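Local atomic coordinates of malonate decarboxylase subunit alpha (Acinetobacter baumannii ATCC 17978, PDB entry 6MPR), a protein that probably serves as the acyl carrier protein transferase of malonate decarboxylase, exchanging acetate for malonate on the carrier before decarboxylation. Residues K291-P302 with T312-T323; V62-K70 with T174-L184. All coordinates share one frame; numbering follows the deposited sequence.

Contact 1 (K291-P302 with T312-T323); sequences KGKICRNWTLNP and TGWVESVHCFGT
Trp-298 and Val-318 lie abreast on the parallel strands 297-299 and 317-319, joined through helix 307-311 as a beta-alpha-beta crossover at one edge of a mixed sheet, as counted within this chain. The strand core is tight and buried. Trp-298 N donates to Ser-317 O at 2.9 Å, and bonds from His-319 N to Trp-298 O and from Leu-300 N to His-319 O continue the pairing. The Trp-298 side chain crosses Val-315 at about a right angle, CD1 being 3.7 Å from CG1, and its broad, largely apolar indole covers Val-315 on this face. NE1 donates to Cys-295 O from above the carbonyl plane, which helps hold the ring's rotation. On the opposite face small polar groups fit: Ser-317 OG, set between its own backbone N and carbonyl carbon (chi1 69°), donates to an in-plane lone pair of Asn-297 OD1 at 2.9 Å. Val-152 of the second subunit packs on both residues.

Toward solvent the contact relies on long, charged side chains. Arg-296 NH1 meets Glu-316 OE2 at 3.0 Å in a salt bridge, on the syn side but 29° out of the carboxylate plane; Gln-264 holds Arg-296 NE. Further out, exposed Lys-291 drapes over buried Trp-314, its CA 3.5 Å from the centroid of the six-membered ring in a CH-pi contact, while Ile-294 CG1 abuts the ring edge. Gly-313, with the positive phi of a Schellman motif, ends the preceding helix here. The lysine chain then bends at chi3 (-60°), bringing NZ within 3.0 Å of Thr-312 O, in the plane of that carbonyl.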
loop_
_atom_site.group_PDB
_atom_site.type_symbol
_atom_site.label_atom_id
_atom_site.label_comp_id
_atom_site.label_asym_id
_atom_site.label_seq_id
_atom_site.Cartn_x
_atom_site.Cartn_y
_atom_site.Cartn_z
ATOM N N LYS A 291 29.915 -5.909 -5.800
ATOM C CA LYS A 291 29.007 -5.814 -6.942
ATOM C C LYS A 291 28.165 -7.076 -7.047
ATOM O O LYS A 291 28.688 -8.193 -6.969
ATOM C CB LYS A 291 29.766 -5.587 -8.250
ATOM C CG LYS A 291 28.826 -5.486 -9.463
ATOM C CD LYS A 291 29.574 -5.493 -10.790
ATOM C CE LYS A 291 30.549 -4.328 -10.882
ATOM N NZ LYS A 291 31.333 -4.357 -12.153
ATOM N N GLY A 292 26.861 -6.899 -7.223
ATOM C CA GLY A 292 25.940 -8.011 -7.260
ATOM C C GLY A 292 25.586 -8.606 -5.914
ATOM O O GLY A 292 24.714 -9.486 -5.858
ATOM N N LYS A 293 26.224 -8.160 -4.828
ATOM C CA LYS A 293 25.941 -8.666 -3.490
ATOM C C LYS A 293 25.061 -7.740 -2.674
ATOM O O LYS A 293 24.546 -8.170 -1.637
ATOM C CB LYS A 293 27.240 -8.884 -2.706
ATOM C CG LYS A 293 28.165 -9.887 -3.356
ATOM C CD LYS A 293 29.416 -10.091 -2.526
ATOM C CE LYS A 293 30.460 -10.851 -3.328
ATOM N NZ LYS A 293 31.791 -10.737 -2.668
ATOM N N ILE A 294 24.939 -6.473 -3.085
ATOM C CA ILE A 294 24.126 -5.473 -2.402
ATOM C C ILE A 294 23.524 -4.545 -3.450
ATOM O O ILE A 294 24.058 -4.375 -4.548
ATOM C CB ILE A 294 24.907 -4.632 -1.366
ATOM C CG1 ILE A 294 26.008 -3.818 -2.059
ATOM C CG2 ILE A 294 25.528 -5.529 -0.275
ATOM C CD1 ILE A 294 26.653 -2.778 -1.171
ATOM N N CYS A 295 22.399 -3.937 -3.088
ATOM C CA CYS A 295 21.833 -2.816 -3.843
ATOM C C CYS A 295 21.475 -3.201 -5.277
ATOM O O CYS A 295 21.766 -2.468 -6.229
ATOM C CB CYS A 295 22.790 -1.621 -3.839
ATOM S SG CYS A 295 23.261 -1.027 -2.193
ATOM N N ARG A 296 20.778 -4.328 -5.423
ATOM C CA ARG A 296 20.403 -4.830 -6.743
ATOM C C ARG A 296 19.085 -4.256 -7.250
ATOM O O ARG A 296 18.979 -3.888 -8.428
ATOM C CB ARG A 296 20.327 -6.353 -6.711
ATOM C CG ARG A 296 21.672 -6.994 -6.435
ATOM C CD ARG A 296 21.638 -8.485 -6.702
ATOM N NE ARG A 296 20.844 -9.181 -5.701
ATOM C CZ ARG A 296 19.718 -9.836 -5.955
ATOM N NH1 ARG A 296 19.252 -9.904 -7.198
ATOM N NH2 ARG A 296 19.066 -10.434 -4.964
ATOM N N ASN A 297 18.081 -4.149 -6.389
ATOM C CA ASN A 297 16.724 -3.815 -6.806
ATOM C C ASN A 297 16.261 -2.552 -6.102
ATOM O O ASN A 297 16.326 -2.463 -4.874
ATOM C CB ASN A 297 15.792 -4.988 -6.511
ATOM C CG ASN A 297 16.322 -6.281 -7.077
ATOM O OD1 ASN A 297 16.421 -6.437 -8.294
ATOM N ND2 ASN A 297 16.683 -7.214 -6.202
ATOM N N TRP A 298 15.786 -1.577 -6.873
ATOM C CA TRP A 298 15.514 -0.260 -6.334
ATOM C C TRP A 298 14.069 0.175 -6.559
ATOM O O TRP A 298 13.448 -0.148 -7.581
ATOM C CB TRP A 298 16.451 0.772 -6.974
ATOM C CG TRP A 298 17.924 0.535 -6.738
ATOM C CD1 TRP A 298 18.697 -0.495 -7.223
ATOM C CD2 TRP A 298 18.798 1.376 -5.992
ATOM N NE1 TRP A 298 20.000 -0.346 -6.804
ATOM C CE2 TRP A 298 20.091 0.805 -6.058
ATOM C CE3 TRP A 298 18.618 2.565 -5.272
ATOM C CZ2 TRP A 298 21.195 1.383 -5.429
ATOM C CZ3 TRP A 298 19.717 3.133 -4.645
ATOM C CH2 TRP A 298 20.992 2.543 -4.735
ATOM N N THR A 299 13.544 0.916 -5.591
ATOM C CA THR A 299 12.375 1.763 -5.782
ATOM C C THR A 299 12.897 3.191 -5.729
ATOM O O THR A 299 13.310 3.670 -4.661
ATOM C CB THR A 299 11.301 1.518 -4.721
ATOM O OG1 THR A 299 11.870 1.708 -3.415
ATOM C CG2 THR A 299 10.758 0.108 -4.829
ATOM N N LEU A 300 12.912 3.855 -6.881
ATOM C CA LEU A 300 13.656 5.105 -7.008
ATOM C C LEU A 300 13.254 5.797 -8.306
ATOM O O LEU A 300 12.952 5.129 -9.297
ATOM C CB LEU A 300 15.172 4.831 -7.025
ATOM C CG LEU A 300 16.085 6.004 -6.660
ATOM C CD1 LEU A 300 16.172 6.122 -5.136
ATOM C CD2 LEU A 300 17.444 5.789 -7.266
ATOM N N ASN A 301 13.277 7.133 -8.312
ATOM C CA ASN A 301 13.190 7.811 -9.594
ATOM C C ASN A 301 14.505 7.629 -10.350
ATOM O O ASN A 301 15.487 7.114 -9.803
ATOM C CB ASN A 301 12.823 9.279 -9.396
ATOM C CG ASN A 301 11.324 9.476 -9.263
ATOM O OD1 ASN A 301 10.576 8.506 -9.133
ATOM N ND2 ASN A 301 10.879 10.724 -9.292
ATOM N N PRO A 302 14.542 7.978 -11.655
ATOM C CA PRO A 302 15.815 7.785 -12.386
ATOM C C PRO A 302 16.857 8.854 -12.052
ATOM O O PRO A 302 17.093 9.819 -12.795
ATOM C CB PRO A 302 15.379 7.853 -13.854
ATOM C CG PRO A 302 13.880 7.818 -13.854
ATOM C CD PRO A 302 13.487 8.446 -12.569
ATOM N N THR A 312 27.875 0.167 -14.643
ATOM C CA THR A 312 28.844 -0.840 -14.215
ATOM C C THR A 312 28.199 -2.128 -13.733
ATOM O O THR A 312 28.919 -3.023 -13.271
ATOM C CB THR A 312 29.755 -0.294 -13.108
ATOM O OG1 THR A 312 28.951 0.271 -12.062
ATOM C CG2 THR A 312 30.701 0.772 -13.655
ATOM N N GLY A 313 26.878 -2.252 -13.822
ATOM C CA GLY A 313 26.213 -3.517 -13.552
ATOM C C GLY A 313 25.762 -3.749 -12.125
ATOM O O GLY A 313 25.402 -4.885 -11.795
ATOM N N TRP A 314 25.760 -2.721 -11.269
ATOM C CA TRP A 314 25.276 -2.907 -9.902
ATOM C C TRP A 314 23.762 -2.981 -9.854
ATOM O O TRP A 314 23.196 -3.756 -9.074
ATOM C CB TRP A 314 25.720 -1.758 -8.999
ATOM C CG TRP A 314 27.160 -1.784 -8.671
ATOM C CD1 TRP A 314 28.191 -1.448 -9.498
ATOM C CD2 TRP A 314 27.745 -2.147 -7.416
ATOM N NE1 TRP A 314 29.388 -1.595 -8.837
ATOM C CE2 TRP A 314 29.139 -2.014 -7.556
ATOM C CE3 TRP A 314 27.224 -2.569 -6.189
ATOM C CZ2 TRP A 314 30.025 -2.313 -6.519
ATOM C CZ3 TRP A 314 28.094 -2.859 -5.164
ATOM C CH2 TRP A 314 29.485 -2.733 -5.334
ATOM N N VAL A 315 23.096 -2.169 -10.668
ATOM C CA VAL A 315 21.668 -1.918 -10.546
ATOM C C VAL A 315 20.939 -2.854 -11.497
ATOM O O VAL A 315 21.017 -2.690 -12.722
ATOM C CB VAL A 315 21.327 -0.459 -10.855
ATOM C CG1 VAL A 315 19.825 -0.257 -10.781
ATOM C CG2 VAL A 315 22.048 0.490 -9.895
ATOM N N GLU A 316 20.182 -3.801 -10.933
ATOM C CA GLU A 316 19.478 -4.792 -11.737
ATOM C C GLU A 316 18.074 -4.368 -12.127
ATOM O O GLU A 316 17.608 -4.732 -13.215
ATOM C CB GLU A 316 19.446 -6.129 -10.993
ATOM C CG GLU A 316 20.865 -6.711 -10.982
ATOM C CD GLU A 316 21.029 -7.962 -10.148
ATOM O OE1 GLU A 316 22.196 -8.309 -9.864
ATOM O OE2 GLU A 316 20.013 -8.594 -9.779
ATOM N N SER A 317 17.403 -3.591 -11.286
ATOM C CA SER A 317 16.034 -3.192 -11.560
ATOM C C SER A 317 15.742 -1.894 -10.824
ATOM O O SER A 317 16.216 -1.675 -9.704
ATOM C CB SER A 317 15.049 -4.280 -11.128
ATOM O OG SER A 317 15.010 -4.399 -9.711
ATOM N N VAL A 318 14.963 -1.035 -11.464
ATOM C CA VAL A 318 14.467 0.186 -10.835
ATOM C C VAL A 318 13.007 0.326 -11.212
ATOM O O VAL A 318 12.677 0.345 -12.406
ATOM C CB VAL A 318 15.236 1.437 -11.292
ATOM C CG1 VAL A 318 14.697 2.690 -10.595
ATOM C CG2 VAL A 318 16.712 1.284 -11.056
ATOM N N HIS A 319 12.139 0.428 -10.208
ATOM C CA HIS A 319 10.760 0.871 -10.380
ATOM C C HIS A 319 10.642 2.304 -9.875
ATOM O O HIS A 319 11.214 2.643 -8.837
ATOM C CB HIS A 319 9.786 -0.031 -9.621
ATOM C CG HIS A 319 8.365 0.214 -9.998
ATOM N ND1 HIS A 319 7.539 1.046 -9.272
ATOM C CD2 HIS A 319 7.652 -0.177 -11.083
ATOM C CE1 HIS A 319 6.363 1.120 -9.868
ATOM N NE2 HIS A 319 6.407 0.395 -10.975
ATOM N N CYS A 320 9.897 3.146 -10.602
ATOM C CA CYS A 320 9.967 4.598 -10.440
ATOM C C CYS A 320 8.643 5.186 -9.973
ATOM O O CYS A 320 7.581 4.800 -10.468
ATOM C CB CYS A 320 10.336 5.291 -11.756
ATOM S SG CYS A 320 11.951 4.857 -12.404
ATOM N N PHE A 321 8.731 6.164 -9.045
ATOM C CA PHE A 321 7.570 6.957 -8.656
ATOM C C PHE A 321 7.171 7.949 -9.743
ATOM O O PHE A 321 5.989 8.287 -9.870
ATOM C CB PHE A 321 7.865 7.742 -7.376
ATOM C CG PHE A 321 8.548 6.955 -6.297
ATOM C CD1 PHE A 321 7.813 6.195 -5.402
ATOM C CD2 PHE A 321 9.924 7.000 -6.167
ATOM C CE1 PHE A 321 8.442 5.497 -4.383
ATOM C CE2 PHE A 321 10.568 6.302 -5.155
ATOM C CZ PHE A 321 9.834 5.539 -4.269
ATOM N N GLY A 322 8.146 8.421 -10.517
ATOM C CA GLY A 322 7.989 9.434 -11.540
ATOM C C GLY A 322 9.195 9.405 -12.454
ATOM O O GLY A 322 10.064 8.542 -12.334
ATOM N N THR A 323 9.249 10.371 -13.362
ATOM C CA THR A 323 10.369 10.511 -14.284
ATOM C C THR A 323 11.501 11.297 -13.623
ATOM O O THR A 323 11.453 11.646 -12.440
ATOM C CB THR A 323 9.916 11.224 -15.563
ATOM O OG1 THR A 323 10.891 11.026 -16.581
ATOM C CG2 THR A 323 9.764 12.742 -15.323
HETATM O O HOH W 1 24.757 -4.881 -7.196
HETATM O O HOH W 2 17.524 -8.788 -9.943
HETATM O O HOH W 3 13.051 -2.789 -8.684
#

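Contact 2 (V62-K70 with T174-L184); sequences VVLEGNNQK and TGPSTEDSPAL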
loop_
_atom_site.group_PDB
_atom_site.type_symbol
_atom_site.label_atom_id
_atom_site.label_comp_id
_atom_site.label_asym_id
_atom_site.label_seq_id
_atom_site.Cartn_x
_atom_site.Cartn_y
_atom_site.Cartn_z
ATOM N N VAL A 62 -12.045 18.358 -4.294
ATOM C CA VAL A 62 -11.402 18.535 -5.595
ATOM C C VAL A 62 -9.977 18.062 -5.437
ATOM O O VAL A 62 -9.198 18.683 -4.710
ATOM C CB VAL A 62 -11.436 20.001 -6.054
ATOM C CG1 VAL A 62 -10.713 20.163 -7.395
ATOM C CG2 VAL A 62 -12.899 20.480 -6.140
ATOM N N VAL A 63 -9.638 16.963 -6.104
ATOM C CA VAL A 63 -8.247 16.539 -6.224
ATOM C C VAL A 63 -7.598 17.371 -7.320
ATOM O O VAL A 63 -8.121 17.449 -8.435
ATOM C CB VAL A 63 -8.170 15.043 -6.557
ATOM C CG1 VAL A 63 -6.734 14.636 -6.920
ATOM C CG2 VAL A 63 -8.689 14.201 -5.375
ATOM N N LEU A 64 -6.448 17.969 -7.016
ATOM C CA LEU A 64 -5.733 18.822 -7.960
ATOM C C LEU A 64 -4.287 18.362 -7.977
ATOM O O LEU A 64 -3.652 18.288 -6.919
ATOM C CB LEU A 64 -5.816 20.304 -7.560
ATOM C CG LEU A 64 -4.946 21.294 -8.351
ATOM C CD1 LEU A 64 -5.323 21.249 -9.815
ATOM C CD2 LEU A 64 -5.123 22.711 -7.808
ATOM N N GLU A 65 -3.783 18.011 -9.157
ATOM C CA GLU A 65 -2.380 17.629 -9.306
ATOM C C GLU A 65 -1.515 18.877 -9.465
ATOM O O GLU A 65 -1.763 19.687 -10.361
ATOM C CB GLU A 65 -2.212 16.723 -10.528
ATOM C CG GLU A 65 -2.865 15.344 -10.405
ATOM C CD GLU A 65 -2.639 14.494 -11.646
ATOM O OE1 GLU A 65 -1.963 14.963 -12.583
ATOM O OE2 GLU A 65 -3.163 13.371 -11.701
ATOM N N GLY A 66 -0.545 19.067 -8.577
ATOM C CA GLY A 66 -0.527 18.394 -7.290
ATOM C C GLY A 66 0.195 17.064 -7.120
ATOM O O GLY A 66 0.181 16.499 -6.022
ATOM N N ASN A 67 0.794 16.523 -8.175
ATOM C CA ASN A 67 1.734 15.419 -8.017
ATOM C C ASN A 67 3.020 15.952 -7.404
ATOM O O ASN A 67 3.259 17.161 -7.365
ATOM C CB ASN A 67 2.102 14.759 -9.353
ATOM C CG ASN A 67 0.919 14.222 -10.123
ATOM O OD1 ASN A 67 0.418 13.135 -9.837
ATOM N ND2 ASN A 67 0.518 14.942 -11.163
ATOM N N ASN A 68 3.894 15.048 -6.971
ATOM C CA ASN A 68 5.171 15.524 -6.460
ATOM C C ASN A 68 5.955 16.268 -7.536
ATOM O O ASN A 68 6.607 17.280 -7.239
ATOM C CB ASN A 68 6.013 14.388 -5.896
ATOM C CG ASN A 68 7.315 14.899 -5.276
ATOM O OD1 ASN A 68 7.332 15.367 -4.132
ATOM N ND2 ASN A 68 8.397 14.846 -6.041
ATOM N N GLN A 69 5.890 15.811 -8.789
ATOM C CA GLN A 69 6.617 16.444 -9.885
ATOM C C GLN A 69 5.663 17.093 -10.884
ATOM O O GLN A 69 5.617 18.322 -10.982
ATOM C CB GLN A 69 7.521 15.408 -10.564
ATOM C CG GLN A 69 8.512 14.742 -9.611
ATOM C CD GLN A 69 8.962 13.381 -10.115
ATOM O OE1 GLN A 69 8.428 12.351 -9.697
ATOM N NE2 GLN A 69 9.940 13.367 -11.002
ATOM N N LYS A 70 4.889 16.303 -11.629
ATOM C CA LYS A 70 3.977 16.844 -12.640
ATOM C C LYS A 70 2.898 17.711 -12.003
ATOM O O LYS A 70 2.253 17.292 -11.041
ATOM C CB LYS A 70 3.327 15.686 -13.407
ATOM C CG LYS A 70 2.140 16.078 -14.267
ATOM C CD LYS A 70 1.651 14.869 -15.062
ATOM C CE LYS A 70 0.883 13.893 -14.194
ATOM N NZ LYS A 70 0.468 12.653 -14.943
ATOM N N THR A 174 0.028 9.348 -20.300
ATOM C CA THR A 174 0.775 10.051 -19.260
ATOM C C THR A 174 2.262 9.690 -19.216
ATOM O O THR A 174 3.057 10.465 -18.666
ATOM C CB THR A 174 0.151 9.784 -17.876
ATOM O OG1 THR A 174 0.018 8.371 -17.654
ATOM C CG2 THR A 174 -1.227 10.401 -17.778
ATOM N N GLY A 175 2.650 8.529 -19.749
ATOM C CA GLY A 175 4.039 8.224 -20.035
ATOM C C GLY A 175 4.949 8.195 -18.820
ATOM O O GLY A 175 4.576 7.716 -17.738
ATOM N N PRO A 176 6.173 8.710 -18.980
ATOM C CA PRO A 176 7.110 8.736 -17.841
ATOM C C PRO A 176 6.570 9.479 -16.634
ATOM O O PRO A 176 6.976 9.180 -15.508
ATOM C CB PRO A 176 8.352 9.438 -18.411
ATOM C CG PRO A 176 8.261 9.193 -19.905
ATOM C CD PRO A 176 6.786 9.191 -20.232
ATOM N N SER A 177 5.640 10.417 -16.821
ATOM C CA SER A 177 5.116 11.192 -15.705
ATOM C C SER A 177 3.734 10.724 -15.267
ATOM O O SER A 177 2.920 11.534 -14.802
ATOM C CB SER A 177 5.106 12.681 -16.058
ATOM O OG SER A 177 6.431 13.121 -16.194
ATOM N N THR A 178 3.453 9.427 -15.420
ATOM C CA THR A 178 2.209 8.851 -14.926
ATOM C C THR A 178 2.008 9.161 -13.440
ATOM O O THR A 178 0.940 9.636 -13.035
ATOM C CB THR A 178 2.210 7.345 -15.196
ATOM O OG1 THR A 178 2.158 7.112 -16.622
ATOM C CG2 THR A 178 1.007 6.687 -14.546
ATOM N N GLU A 179 3.043 8.936 -12.619
ATOM C CA GLU A 179 3.030 9.330 -11.208
ATOM C C GLU A 179 1.763 8.897 -10.472
ATOM O O GLU A 179 1.441 7.698 -10.448
ATOM C CB GLU A 179 3.220 10.856 -11.069
ATOM C CG GLU A 179 4.671 11.319 -11.397
ATOM C CD GLU A 179 4.902 12.813 -11.130
ATOM O OE1 GLU A 179 4.869 13.241 -9.947
ATOM O OE2 GLU A 179 5.115 13.561 -12.109
ATOM N N ASP A 180 1.056 9.867 -9.853
ATOM C CA ASP A 180 -0.128 9.589 -9.042
ATOM C C ASP A 180 -1.397 9.416 -9.861
ATOM O O ASP A 180 -2.408 8.977 -9.303
ATOM C CB ASP A 180 -0.447 10.717 -8.032
ATOM C CG ASP A 180 0.788 11.339 -7.366
ATOM O OD1 ASP A 180 1.836 11.513 -8.009
ATOM O OD2 ASP A 180 0.667 11.733 -6.186
ATOM N N SER A 181 -1.390 9.768 -11.145
ATOM C CA SER A 181 -2.664 9.975 -11.838
ATOM C C SER A 181 -3.605 8.775 -11.786
ATOM O O SER A 181 -4.803 8.973 -11.511
ATOM C CB SER A 181 -2.380 10.424 -13.281
ATOM O OG SER A 181 -1.724 11.678 -13.255
ATOM N N PRO A 182 -3.168 7.530 -12.016
ATOM C CA PRO A 182 -4.142 6.422 -11.980
ATOM C C PRO A 182 -4.782 6.245 -10.612
ATOM O O PRO A 182 -5.967 5.907 -10.526
ATOM C CB PRO A 182 -3.303 5.199 -12.375
ATOM C CG PRO A 182 -2.088 5.753 -13.050
ATOM C CD PRO A 182 -1.811 7.036 -12.320
ATOM N N ALA A 183 -4.033 6.495 -9.535
ATOM C CA ALA A 183 -4.577 6.326 -8.191
ATOM C C ALA A 183 -5.557 7.436 -7.845
ATOM O O ALA A 183 -6.477 7.217 -7.054
ATOM C CB ALA A 183 -3.453 6.301 -7.150
ATOM N N LEU A 184 -5.359 8.634 -8.406
ATOM C CA LEU A 184 -6.253 9.756 -8.122
ATOM C C LEU A 184 -7.524 9.689 -8.959
ATOM O O LEU A 184 -8.600 10.102 -8.501
ATOM C CB LEU A 184 -5.536 11.085 -8.388
ATOM C CG LEU A 184 -4.227 11.355 -7.647
ATOM C CD1 LEU A 184 -3.584 12.660 -8.130
ATOM C CD2 LEU A 184 -4.437 11.361 -6.134
HETATM O O HOH W 4 2.819 12.959 -5.349
HETATM O O HOH W 5 1.815 12.840 -17.825
#
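With CG opposite the backbone N (chi1 167°) and a bend at chi3 (75°), Lys-70 curls its ammonium group onto the turn before helix 181-189. Lys-70 NZ donates to Ser-177 O at 2.7 Å and to Ser-181 OG at 2.9 Å; Ala-162 O and a water bridging to Thr-174 O are further partners. A lysine is long enough to cross this gap, and its three N-H groups are shared among several oxygens. Ser-181 OG in turn donates a hydrogen bond to Glu-65 OE2 at 2.7 Å, from the syn side but tilted out of the carboxylate plane, and Ser-161 OG binds the same oxygen.

Reaching back, Glu-179 straddles two successive amides: Glu-179 OE1 takes Gln-69 N at 3.0 Å and OE2 takes Lys-70 N at 2.8 Å, each through a syn lone pair. It sits second in a type II' turn from Thr-178 to Ser-181, its positive phi (49°) unusual for a residue with a side chain. Arg-350 bridges Glu-179 OE1 and Asp-180 OD1, and Tyr-147 OH is hydrogen-bonded to Asp-180 OD2.

Apolar packing is found where strand gives way to loop, Leu-184 CD1 resting 3.9 Å from Val-63 CG1 and 3.6 Å from Glu-65 CG. The loop after this strand of the parallel sheet thus meets the helix start mainly through directional polar bonds: Arg-350 and two amides probably stabilise the Glu-179 carboxylate, and serine hydroxyls that of Glu-65, with Lys-70 acting at most indirectly.

From the N terminus, the chain first runs through 62-70, leaving strand 61-64 of the eight-stranded parallel sheet. After 103 intervening residues it returns as 174-184, so contact 2 closes a long loop and ties that sheet to the start of helix 181-189. Contact 1 comes later and closes a short loop of nine residues between two neighbouring strands of the second, mixed sheet. The two loops follow in series, neither crossing nor enclosing one another. Their centres are about 22 Å apart, yet they touch: Gln-69 NE2 probably bonds to Thr-323 O, Asn-301 ND2 probably bonds to Gln-69 OE1, and Ser-177 packs on Thr-323. Arg-350, on helix 350-359, touches both contacts.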